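Long-range contacts in putative hydrolase (Burkholderia cenocepacia, PDB 4X00), which is probably a hydrolase of the alpha/beta hydrolase fold, thought to act as an aryl esterase: residues A131-V136 against V220-L225; V16-G21 against A91-A96; P144-A149 against K236-R241. One frame throughout, in Å; residues are numbered along the deposited sequence.

Interactions 1 and 2 both involve the one mixed beta-sheet, and interaction 3 lies beside it. Interaction 1 pairs two of its strands, interaction 2 packs a turn from strand 12-17, at one edge of the sheet, on helix 87-100, and interaction 3 joins helix 235-245 to the loop that follows strand 132-136. Interactions 1 and 3 have centres 18 Å apart and touch, Leu224 CD2 lying 4.1 Å from Ile239 CA. Interaction 2 is more remote, its centre 22 Å from that of interaction 1; interaction 3, 29 Å away, lies on the other side of the chain's centre. Val136 of interaction 1 and Ser238 of interaction 3 come near, without touching, a probable catalytic triad of Ser112, His259 and Asp230.

Interaction 1. Residues A131-V136 against V220-L225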
loop_
_atom_site.group_PDB
_atom_site.type_symbol
_atom_site.label_atom_id
_atom_site.label_comp_id
_atom_site.label_asym_id
_atom_site.label_seq_id
_atom_site.Cartn_x
_atom_site.Cartn_y
_atom_site.Cartn_z
ATOM N N ALA A 131 10.987 -12.025 1.445
ATOM C CA ALA A 131 11.411 -12.724 0.240
ATOM C C ALA A 131 11.434 -11.823 -0.987
ATOM O O ALA A 131 12.045 -12.174 -1.987
ATOM C CB ALA A 131 10.498 -13.931 -0.019
ATOM N N GLY A 132 10.776 -10.673 -0.925
ATOM C CA GLY A 132 10.662 -9.789 -2.064
ATOM C C GLY A 132 9.586 -8.748 -1.792
ATOM O O GLY A 132 8.852 -8.857 -0.797
ATOM N N ALA A 133 9.451 -7.771 -2.688
ATOM C CA ALA A 133 8.402 -6.777 -2.533
ATOM C C ALA A 133 7.900 -6.330 -3.883
ATOM O O ALA A 133 8.683 -6.187 -4.824
ATOM C CB ALA A 133 8.912 -5.576 -1.731
ATOM N N VAL A 134 6.600 -6.113 -3.947
ATOM C CA VAL A 134 5.945 -5.538 -5.099
ATOM C C VAL A 134 5.414 -4.154 -4.715
ATOM O O VAL A 134 4.618 -4.037 -3.768
ATOM C CB VAL A 134 4.775 -6.405 -5.578
ATOM C CG1 VAL A 134 4.147 -5.795 -6.839
ATOM C CG2 VAL A 134 5.240 -7.858 -5.837
ATOM N N TYR A 135 5.873 -3.116 -5.407
ATOM C CA TYR A 135 5.336 -1.765 -5.243
ATOM C C TYR A 135 4.258 -1.615 -6.299
ATOM O O TYR A 135 4.555 -1.683 -7.496
ATOM C CB TYR A 135 6.388 -0.689 -5.452
ATOM C CG TYR A 135 7.348 -0.486 -4.308
ATOM C CD1 TYR A 135 8.132 -1.532 -3.792
ATOM C CD2 TYR A 135 7.534 0.791 -3.758
ATOM C CE1 TYR A 135 9.020 -1.315 -2.737
ATOM C CE2 TYR A 135 8.425 0.994 -2.709
ATOM C CZ TYR A 135 9.158 -0.050 -2.209
ATOM O OH TYR A 135 10.032 0.174 -1.185
ATOM N N VAL A 136 3.022 -1.440 -5.876
ATOM C CA VAL A 136 1.926 -1.290 -6.810
ATOM C C VAL A 136 1.536 0.175 -6.856
ATOM O O VAL A 136 0.959 0.703 -5.894
ATOM C CB VAL A 136 0.736 -2.138 -6.397
ATOM C CG1 VAL A 136 -0.312 -2.075 -7.530
ATOM C CG2 VAL A 136 1.190 -3.562 -6.041
ATOM N N VAL A 220 16.661 -8.489 -2.151
ATOM C CA VAL A 220 15.540 -9.334 -2.572
ATOM C C VAL A 220 14.955 -8.773 -3.846
ATOM O O VAL A 220 15.119 -7.587 -4.157
ATOM C CB VAL A 220 14.425 -9.447 -1.503
ATOM C CG1 VAL A 220 14.992 -10.120 -0.253
ATOM C CG2 VAL A 220 13.826 -8.076 -1.190
ATOM N N PRO A 221 14.243 -9.615 -4.597
ATOM C CA PRO A 221 13.633 -9.077 -5.807
ATOM C C PRO A 221 12.583 -8.004 -5.510
ATOM O O PRO A 221 11.798 -8.099 -4.549
ATOM C CB PRO A 221 12.978 -10.308 -6.451
ATOM C CG PRO A 221 13.660 -11.496 -5.847
ATOM C CD PRO A 221 14.012 -11.060 -4.441
ATOM N N LEU A 222 12.577 -7.003 -6.374
ATOM C CA LEU A 222 11.631 -5.909 -6.316
ATOM C C LEU A 222 10.947 -5.767 -7.673
ATOM O O LEU A 222 11.614 -5.702 -8.722
ATOM C CB LEU A 222 12.326 -4.599 -5.956
ATOM C CG LEU A 222 13.012 -4.549 -4.599
ATOM C CD1 LEU A 222 13.778 -3.245 -4.463
ATOM C CD2 LEU A 222 11.983 -4.697 -3.486
ATOM N N LEU A 223 9.626 -5.666 -7.636
ATOM C CA LEU A 223 8.829 -5.479 -8.845
ATOM C C LEU A 223 7.960 -4.227 -8.666
ATOM O O LEU A 223 7.282 -4.085 -7.653
ATOM C CB LEU A 223 7.955 -6.707 -9.099
ATOM C CG LEU A 223 6.938 -6.607 -10.246
ATOM C CD1 LEU A 223 7.643 -6.423 -11.592
ATOM C CD2 LEU A 223 6.089 -7.864 -10.255
ATOM N N LEU A 224 8.008 -3.329 -9.633
ATOM C CA LEU A 224 7.197 -2.122 -9.614
ATOM C C LEU A 224 6.139 -2.264 -10.689
ATOM O O LEU A 224 6.465 -2.358 -11.874
ATOM C CB LEU A 224 8.054 -0.895 -9.856
ATOM C CG LEU A 224 8.527 -0.204 -8.572
ATOM C CD1 LEU A 224 9.357 -1.136 -7.642
ATOM C CD2 LEU A 224 9.291 1.078 -8.958
ATOM N N LEU A 225 4.877 -2.301 -10.291
ATOM C CA LEU A 225 3.762 -2.493 -11.218
ATOM C C LEU A 225 2.921 -1.232 -11.143
ATOM O O LEU A 225 2.384 -0.932 -10.059
ATOM C CB LEU A 225 2.913 -3.706 -10.843
ATOM C CG LEU A 225 3.473 -5.124 -10.900
ATOM C CD1 LEU A 225 2.365 -6.108 -10.543
ATOM C CD2 LEU A 225 3.889 -5.463 -12.281
#
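Parallel strand pairing inside the central sheet of an alpha/beta hydrolase fold joins 131-136 to 220-225, and most of the residues involved are buried. The strands run 14° from exact alignment. Four backbone hydrogen bonds alternate along them, with Ala133 and Tyr135 each using both N-H and carbonyl. Ala133 N donates to Pro221 O at 3.0 Å, and Ala133 O receives Leu223 N at the same 3.0 Å. One step on, Tyr135 N reaches Leu223 O at 2.8 Å, and Tyr135 O takes Leu225 N at 2.9 Å, the straightest of the set (168° at the hydrogen). Between these bonds the CA-H groups also point at carbonyls, as where Val134 CA lies 3.2 Å from Leu223 O.

The side chains sort onto two faces. On one, Leu222 CD2 swings back to touch Ala133 CB at 3.6 Å, and Leu224 lies alongside Tyr135, pointing the same way. Its chi1 of -95° departs from a staggered value, and CD1 settles 3.7 Å from Tyr135 CB, meeting the base of the phenol ring obliquely. On the other, the side chains of Val134 and Leu225 cross obliquely, with Val134 CG1, anti to its backbone N, 4.1 Å from Leu225 CD1. At the entrance to the pairing, Val220 leans over the Ala131-Gly132 peptide with CB and both methyls.

Strand 132-136 has its second neighbour in 107-111, through backbone bonds to Leu108 and Gly110, while 222-227 is flanked by 250-254. Helix 113-125 covers Ala133 and Tyr135, whose hydroxyl is hydrogen-bonded to Ser119 OG. Helix 266-280 covers the opposite face, placing Phe276 on Val134 and Leu223 and Phe269 on Val136.

Interaction 2. Residues V16-G21 against A91-A96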
loop_
_atom_site.group_PDB
_atom_site.type_symbol
_atom_site.label_atom_id
_atom_site.label_comp_id
_atom_site.label_asym_id
_atom_site.label_seq_id
_atom_site.Cartn_x
_atom_site.Cartn_y
_atom_site.Cartn_z
ATOM N N VAL A 16 -3.115 -7.027 16.165
ATOM C CA VAL A 16 -1.686 -7.012 16.490
ATOM C C VAL A 16 -1.355 -5.660 17.125
ATOM O O VAL A 16 -1.694 -4.613 16.566
ATOM C CB VAL A 16 -0.822 -7.234 15.227
ATOM C CG1 VAL A 16 0.668 -6.976 15.537
ATOM C CG2 VAL A 16 -1.019 -8.644 14.684
ATOM N N THR A 17 -0.721 -5.669 18.294
ATOM C CA THR A 17 -0.297 -4.416 18.902
ATOM C C THR A 17 1.060 -3.957 18.386
ATOM O O THR A 17 2.028 -4.703 18.447
ATOM C CB THR A 17 -0.237 -4.553 20.421
ATOM O OG1 THR A 17 -1.500 -5.035 20.891
ATOM C CG2 THR A 17 0.082 -3.215 21.077
ATOM N N ALA A 18 1.137 -2.733 17.885
ATOM C CA ALA A 18 2.403 -2.167 17.416
ATOM C C ALA A 18 3.260 -1.663 18.584
ATOM O O ALA A 18 2.771 -1.518 19.707
ATOM C CB ALA A 18 2.123 -1.026 16.422
ATOM N N PRO A 19 4.545 -1.370 18.336
ATOM C CA PRO A 19 5.400 -1.008 19.488
ATOM C C PRO A 19 5.017 0.292 20.215
ATOM O O PRO A 19 5.411 0.470 21.372
ATOM C CB PRO A 19 6.792 -0.884 18.862
ATOM C CG PRO A 19 6.718 -1.669 17.594
ATOM C CD PRO A 19 5.319 -1.602 17.102
ATOM N N ASP A 20 4.263 1.175 19.564
ATOM C CA ASP A 20 3.820 2.394 20.228
ATOM C C ASP A 20 2.428 2.227 20.834
ATOM O O ASP A 20 1.832 3.197 21.319
ATOM C CB ASP A 20 3.889 3.626 19.284
ATOM C CG ASP A 20 2.910 3.574 18.132
ATOM O OD1 ASP A 20 2.454 2.468 17.799
ATOM O OD2 ASP A 20 2.605 4.653 17.555
ATOM N N GLY A 21 1.917 0.995 20.820
ATOM C CA GLY A 21 0.661 0.682 21.483
ATOM C C GLY A 21 -0.553 0.736 20.568
ATOM O O GLY A 21 -1.646 0.393 21.014
ATOM N N ALA A 91 6.489 1.704 9.503
ATOM C CA ALA A 91 7.365 0.566 9.310
ATOM C C ALA A 91 7.320 -0.383 10.496
ATOM O O ALA A 91 7.361 -1.612 10.310
ATOM C CB ALA A 91 8.807 1.025 9.049
ATOM N N ASP A 92 7.260 0.169 11.710
ATOM C CA ASP A 92 7.166 -0.682 12.902
ATOM C C ASP A 92 5.836 -1.423 12.980
ATOM O O ASP A 92 5.795 -2.544 13.495
ATOM C CB ASP A 92 7.377 0.133 14.180
ATOM C CG ASP A 92 8.810 0.615 14.354
ATOM O OD1 ASP A 92 9.742 0.165 13.641
ATOM O OD2 ASP A 92 9.011 1.455 15.245
ATOM N N ASP A 93 4.756 -0.821 12.474
ATOM C CA ASP A 93 3.483 -1.532 12.396
ATOM C C ASP A 93 3.653 -2.781 11.526
ATOM O O ASP A 93 3.216 -3.872 11.900
ATOM C CB ASP A 93 2.359 -0.667 11.772
ATOM C CG ASP A 93 1.968 0.549 12.608
ATOM O OD1 ASP A 93 2.254 0.582 13.805
ATOM O OD2 ASP A 93 1.328 1.454 12.033
ATOM N N LEU A 94 4.252 -2.603 10.346
ATOM C CA LEU A 94 4.486 -3.713 9.439
ATOM C C LEU A 94 5.393 -4.765 10.107
ATOM O O LEU A 94 5.095 -5.967 10.049
ATOM C CB LEU A 94 5.098 -3.212 8.145
ATOM C CG LEU A 94 5.482 -4.318 7.163
ATOM C CD1 LEU A 94 4.273 -5.198 6.780
ATOM C CD2 LEU A 94 6.098 -3.664 5.950
ATOM N N ALA A 95 6.460 -4.328 10.780
ATOM C CA ALA A 95 7.347 -5.277 11.440
ATOM C C ALA A 95 6.597 -6.078 12.505
ATOM O O ALA A 95 6.847 -7.268 12.689
ATOM C CB ALA A 95 8.534 -4.556 12.056
ATOM N N ALA A 96 5.675 -5.421 13.211
ATOM C CA ALA A 96 4.926 -6.097 14.253
ATOM C C ALA A 96 4.019 -7.174 13.664
ATOM O O ALA A 96 3.869 -8.256 14.239
ATOM C CB ALA A 96 4.116 -5.089 15.056
#
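Ala96 CB lies at the middle of this contact, where a type I beta turn (Ala18 to Gly21) in the connection of the hairpin 12-17/23-30 packs on helix 87-100 of the alpha/beta hydrolase fold. Val16, its CG1 anti to the backbone N (chi1 170°), brings that methyl within 4.0 Å of Ala96 CB, and the same CG1 rests 3.7 Å from Ala96 O. The helix methyl also meets the backbone of the outgoing strand, with Thr17 O 4.0 Å from Ala96 CB. Pro19 closes the group from the turn: its CD stands 4.2 Å from Ala96 CB, and its ring crosses Asp92 obliquely, CG to CB at 3.9 Å. No hydrogen bond links the two segments; methyls and the proline ring meet each other and backbone oxygens.

Asp93 adds a carboxylate to the contact. Its CG is anti to the carbonyl carbon (chi1 -65°), which carries the carboxylate toward the turn until OD1 sits 3.1 Å from Ala18 CB, a close carbon-oxygen approach. The turn itself is closed by Gly21 N donating to Ala18 O at 2.9 Å.

A second shell of charge fixes these groups. Asp92 OD1 is held by Arg88 NE and Tyr125 OH, so the acid turns its polar end to its own helix and to helix 113-125 while its CB serves the proline. Asp20 OD2 forms a salt bridge with Arg89 NH1. Arg70 ties turn to helix: its NE pairs with Asp93 OD2 and its NH1 with Asp20 OD1, which probably offsets the repulsion between Asp20 OD1 and Asp93 OD1, 4.4 Å apart.

Interaction 3. Residues P144-A149 against K236-R241; sequences PDQIVA and KPSIAR
Gln146 leaves its backbone with CG anti to the carbonyl carbon (chi1 -66°) and then runs extended, whereas Arg241, its CG anti to the backbone N, bends at chi2 (62°). The two chains cross obliquely, and the amide of Gln146 lies against the first methylenes of the arginine: NE2 is 3.7 Å from Arg241 CG, and CD is 4.0 Å from Arg241 CB. Amide and guanidinium planes are turned 72° apart, so the groups do not stack. What joins their polar ends is Glu141, whose OE1 accepts from Gln146 NE2 and forms a salt bridge with Arg241 NE. The same amide nitrogen also donates to Asp145 OD1 at 3.3 Å, meeting it from above the carboxylate plane.

Nearer the helix start, Pro237 CB presses on Asp145 O at 3.2 Å. Ser238 OG packs on Gln146 CB at 3.6 Å, its hydrogen bond going to Lys234 O one helical turn back. Backbone pairing of Gln146 with Lys234 holds the loop at this level.

The arrangement thus fastens the segment after strand 132-136 to the helix after strand 222-227. Ser238 comes near, without touching, the probable Ser-His-Asp triad. In many alpha/beta hydrolases a helical cap departs from this region, consistent with the helices following here between 151 and 216.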
loop_
_atom_site.group_PDB
_atom_site.type_symbol
_atom_site.label_atom_id
_atom_site.label_comp_id
_atom_site.label_asym_id
_atom_site.label_seq_id
_atom_site.Cartn_x
_atom_site.Cartn_y
_atom_site.Cartn_z
ATOM N N PRO A 144 7.300 16.810 -6.232
ATOM C CA PRO A 144 6.513 17.203 -7.404
ATOM C C PRO A 144 6.885 16.484 -8.694
ATOM O O PRO A 144 6.017 16.300 -9.548
ATOM C CB PRO A 144 6.797 18.709 -7.522
ATOM C CG PRO A 144 7.096 19.126 -6.115
ATOM C CD PRO A 144 7.854 17.972 -5.522
ATOM N N ASP A 145 8.128 16.042 -8.831
ATOM C CA ASP A 145 8.519 15.359 -10.051
ATOM C C ASP A 145 7.954 13.945 -10.097
ATOM O O ASP A 145 8.028 13.296 -11.128
ATOM C CB ASP A 145 10.056 15.361 -10.229
ATOM C CG ASP A 145 10.808 14.529 -9.181
ATOM O OD1 ASP A 145 10.321 14.321 -8.061
ATOM O OD2 ASP A 145 11.943 14.102 -9.484
ATOM N N GLN A 146 7.357 13.488 -8.998
ATOM C CA GLN A 146 6.856 12.107 -8.923
ATOM C C GLN A 146 5.385 11.998 -8.543
ATOM O O GLN A 146 4.838 10.903 -8.577
ATOM C CB GLN A 146 7.691 11.294 -7.925
ATOM C CG GLN A 146 9.125 11.080 -8.362
ATOM C CD GLN A 146 10.022 10.578 -7.230
ATOM O OE1 GLN A 146 9.754 9.552 -6.634
ATOM N NE2 GLN A 146 11.078 11.333 -6.919
ATOM N N ILE A 147 4.745 13.120 -8.189
ATOM C CA ILE A 147 3.364 13.126 -7.715
ATOM C C ILE A 147 2.528 14.077 -8.593
ATOM O O ILE A 147 2.959 15.177 -8.908
ATOM C CB ILE A 147 3.304 13.550 -6.232
ATOM C CG1 ILE A 147 4.146 12.578 -5.367
ATOM C CG2 ILE A 147 1.852 13.663 -5.771
ATOM C CD1 ILE A 147 3.618 11.131 -5.341
ATOM N N VAL A 148 1.375 13.615 -9.058
ATOM C CA VAL A 148 0.548 14.447 -9.942
ATOM C C VAL A 148 -0.032 15.619 -9.171
ATOM O O VAL A 148 -0.515 15.456 -8.050
ATOM C CB VAL A 148 -0.590 13.619 -10.583
ATOM C CG1 VAL A 148 -1.446 14.488 -11.509
ATOM C CG2 VAL A 148 -0.000 12.398 -11.358
ATOM N N ALA A 149 -0.019 16.798 -9.781
ATOM C CA ALA A 149 -0.575 17.978 -9.128
ATOM C C ALA A 149 -2.102 17.941 -9.088
ATOM O O ALA A 149 -2.751 17.767 -10.134
ATOM C CB ALA A 149 -0.117 19.231 -9.850
ATOM N N LYS A 236 5.954 6.859 -14.788
ATOM C CA LYS A 236 7.298 6.723 -15.333
ATOM C C LYS A 236 8.367 7.436 -14.479
ATOM O O LYS A 236 9.425 6.864 -14.246
ATOM C CB LYS A 236 7.335 7.197 -16.789
ATOM C CG LYS A 236 6.552 6.257 -17.702
ATOM C CD LYS A 236 6.683 6.677 -19.151
ATOM C CE LYS A 236 5.948 5.710 -20.061
ATOM N NZ LYS A 236 6.175 6.066 -21.479
ATOM N N PRO A 237 8.088 8.647 -13.965
ATOM C CA PRO A 237 9.141 9.270 -13.153
ATOM C C PRO A 237 9.389 8.530 -11.836
ATOM O O PRO A 237 10.528 8.478 -11.394
ATOM C CB PRO A 237 8.593 10.680 -12.907
ATOM C CG PRO A 237 7.716 10.946 -14.122
ATOM C CD PRO A 237 7.058 9.623 -14.386
ATOM N N SER A 238 8.357 7.948 -11.237
ATOM C CA SER A 238 8.555 7.186 -10.015
ATOM C C SER A 238 9.379 5.930 -10.288
ATOM O O SER A 238 10.296 5.608 -9.531
ATOM C CB SER A 238 7.207 6.837 -9.409
ATOM O OG SER A 238 6.596 8.015 -8.903
ATOM N N ILE A 239 9.031 5.209 -11.355
ATOM C CA ILE A 239 9.781 4.022 -11.743
ATOM C C ILE A 239 11.232 4.386 -12.022
ATOM O O ILE A 239 12.148 3.700 -11.560
ATOM C CB ILE A 239 9.140 3.345 -12.966
ATOM C CG1 ILE A 239 7.829 2.671 -12.552
ATOM C CG2 ILE A 239 10.095 2.268 -13.553
ATOM C CD1 ILE A 239 6.966 2.273 -13.723
ATOM N N ALA A 240 11.453 5.488 -12.731
ATOM C CA ALA A 240 12.811 5.871 -13.103
ATOM C C ALA A 240 13.620 6.248 -11.867
ATOM O O ALA A 240 14.794 5.882 -11.758
ATOM C CB ALA A 240 12.796 7.021 -14.124
ATOM N N ARG A 241 13.007 6.948 -10.920
ATOM C CA ARG A 241 13.697 7.292 -9.686
ATOM C C ARG A 241 14.058 6.029 -8.909
ATOM O O ARG A 241 15.180 5.890 -8.438
ATOM C CB ARG A 241 12.828 8.216 -8.824
ATOM C CG ARG A 241 13.410 8.504 -7.457
ATOM C CD ARG A 241 14.747 9.214 -7.501
ATOM N NE ARG A 241 15.110 9.586 -6.140
ATOM C CZ ARG A 241 16.352 9.684 -5.677
ATOM N NH1 ARG A 241 17.397 9.439 -6.460
ATOM N NH2 ARG A 241 16.533 10.022 -4.408
#